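Local coordinates for cucumber stellacyanin (Cucumis sativus, PDB 1JER), which is a plant blue copper protein of the phytocyanin family that binds a single type 1 copper ion and probably serves in electron transfer, at the interface of chains A and B. Sequence-based numbering; all coordinates share one arbitrary frame. Chains: chain A/B, Cucumber stellacyanin.

The interface of chains A and B. Residues chain A 71, 73-76; chain B 35, 79, 81.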
ATOM      1  N   GLU A  71       6.531  13.302  -1.734  1.00 67.32           N
ATOM      2  CA  GLU A  71       5.104  12.969  -1.441  1.00 63.83           C
ATOM      3  C   GLU A  71       4.799  13.021   0.063  1.00 55.53           C
ATOM      4  O   GLU A  71       5.402  12.294   0.864  1.00 46.71           O
ATOM      5  CB  GLU A  71       4.758  11.575  -1.968  1.00 72.40           C
ATOM      6  CG  GLU A  71       5.887  10.562  -1.795  1.00 82.71           C
ATOM      7  CD  GLU A  71       5.467   9.141  -2.178  1.00 90.59           C
ATOM      8  OE1 GLU A  71       4.395   8.627  -1.672  1.00 96.53           O
ATOM      9  OE2 GLU A  71       6.180   8.458  -3.006  1.00 99.67           O
ATOM     10  N   THR A  73       1.350  13.007   0.931  1.00 29.07           N
ATOM     11  CA  THR A  73      -0.095  12.757   0.983  1.00 25.17           C
ATOM     12  C   THR A  73      -0.335  11.599   1.987  1.00 25.35           C
ATOM     13  O   THR A  73       0.526  10.764   2.180  1.00 33.26           O
ATOM     14  CB  THR A  73      -0.606  12.267  -0.391  1.00 29.32           C
ATOM     15  OG1 THR A  73       0.250  11.196  -0.826  1.00 32.00           O
ATOM     16  CG2 THR A  73      -0.427  13.409  -1.400  1.00 36.43           C
ATOM     17  N   SER A  74      -1.483  11.636   2.589  1.00 22.47           N
ATOM     18  CA  SER A  74      -1.876  10.649   3.612  1.00 22.10           C
ATOM     19  C   SER A  74      -3.244  10.120   3.171  1.00 22.38           C
ATOM     20  O   SER A  74      -3.983  10.916   2.563  1.00 22.52           O
ATOM     21  CB  SER A  74      -1.971  11.354   4.961  1.00 20.32           C
ATOM     22  OG  SER A  74      -2.641  10.538   5.960  1.00 20.74           O
ATOM     23  N   PRO A  75      -3.564   8.898   3.456  1.00 20.93           N
ATOM     24  CA  PRO A  75      -2.732   7.965   4.203  1.00 17.64           C
ATOM     25  C   PRO A  75      -1.686   7.287   3.318  1.00 21.00           C
ATOM     26  O   PRO A  75      -1.896   7.171   2.100  1.00 21.90           O
ATOM     27  CB  PRO A  75      -3.767   6.839   4.575  1.00 19.73           C
ATOM     28  CG  PRO A  75      -4.697   6.863   3.404  1.00 22.71           C
ATOM     29  CD  PRO A  75      -4.886   8.343   3.083  1.00 24.29           C
ATOM     30  N   VAL A  76      -0.603   6.883   3.961  1.00 17.49           N
ATOM     31  CA  VAL A  76       0.462   6.115   3.281  1.00 16.40           C
ATOM     32  C   VAL A  76       0.319   4.671   3.803  1.00 21.15           C
ATOM     33  O   VAL A  76       0.214   4.514   5.032  1.00 18.26           O
ATOM     34  CB  VAL A  76       1.844   6.608   3.693  1.00 18.93           C
ATOM     35  CG1 VAL A  76       2.908   5.577   3.240  1.00 21.08           C
ATOM     36  CG2 VAL A  76       2.109   7.956   2.990  1.00 24.32           C
TER
ATOM     37  N   GLY B  35      -1.714   9.828  -5.117  1.00 17.88           N
ATOM     38  CA  GLY B  35      -1.833   9.858  -3.644  1.00 18.87           C
ATOM     39  C   GLY B  35      -2.914   8.923  -3.154  1.00 22.92           C
ATOM     40  O   GLY B  35      -2.906   8.438  -2.023  1.00 20.12           O
ATOM     41  N   ARG B  79      -0.622   1.907  -4.117  1.00 18.93           N
ATOM     42  CA  ARG B  79      -0.623   3.368  -4.119  1.00 23.48           C
ATOM     43  C   ARG B  79      -0.609   3.875  -5.557  1.00 21.17           C
ATOM     44  O   ARG B  79       0.093   3.345  -6.405  1.00 24.06           O
ATOM     45  CB  ARG B  79       0.602   3.964  -3.377  1.00 25.68           C
ATOM     46  CG  ARG B  79       0.272   5.408  -2.913  1.00 36.93           C
ATOM     47  CD  ARG B  79       1.313   5.976  -1.956  1.00 45.88           C
ATOM     48  NE  ARG B  79       0.657   6.695  -0.827  1.00 47.92           N
ATOM     49  CZ  ARG B  79       0.443   7.998  -0.818  1.00 51.76           C
ATOM     50  NH1 ARG B  79       1.248   8.801  -1.517  1.00 59.55           N
ATOM     51  NH2 ARG B  79      -0.557   8.547  -0.106  1.00 32.80           N
ATOM     52  N   ASP B  81       0.783   6.464  -7.593  1.00 23.25           N
ATOM     53  CA  ASP B  81       1.936   7.314  -7.543  1.00 31.15           C
ATOM     54  C   ASP B  81       2.160   8.143  -8.809  1.00 29.68           C
ATOM     55  O   ASP B  81       2.986   9.071  -8.731  1.00 35.35           O
ATOM     56  CB  ASP B  81       3.219   6.319  -7.600  1.00 40.25           C
ATOM     57  CG  ASP B  81       3.355   5.706  -6.224  1.00 54.72           C
ATOM     58  OD1 ASP B  81       3.070   6.445  -5.245  1.00 65.20           O
ATOM     59  OD2 ASP B  81       3.697   4.507  -6.148  1.00 70.20           O
TER
HETATM   60  O   HOH W   1      -3.654   6.531  -0.173  1.00 24.03           O
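B:Arg79 reaches across to A:Thr73 with the end of its guanidinium group, and both terminal nitrogens converge on the one threonine hydroxyl. B:Arg79 NH1 lies 2.7 Å and B:Arg79 NH2 2.9 Å from A:Thr73 OG1, which sits almost exactly in the guanidinium plane and accepts a hydrogen bond from each. The hydroxyl is brought to this spot by a chi1 of 50°, which places OG1 on the side of CB that faces both the threonine's own N and its C. B:Arg79 NH2 also donates to the backbone carbonyl of A:Pro75, 2.9 Å from A:Pro75 O, approaching from above the carbonyl plane. This proline follows a cis peptide bond, and a water bridges A:Pro75 O and B:Gly35 O. On the other flank, B:Arg79 NH1 forms a salt bridge with A:Glu71 OE1 at 3.2 Å; its hydrogen bond is weak and the glutamate poorly ordered, so this tie is probably looser. The arginine chain kinks at its third torsion (-137°), and its guanidinium lies between A:Val76 CG2 over the rim of one face and the backbone of B:Gly35 over the other, which should limit its tilt. With the guanidinium gone, as in an alanine at this position, the A:Thr73 hydroxyl and A:Pro75 carbonyl would probably lose these donors and a gap would be likely beside A:Val76. The interface is two-fold symmetric, so a twin of this contact recurs with chains exchanged, although the structure alone does not show whether the dimer exists in solution. B:Arg79 ends strand 76-79, whereas its main partners occupy the loop running into the equivalent strand of chain A.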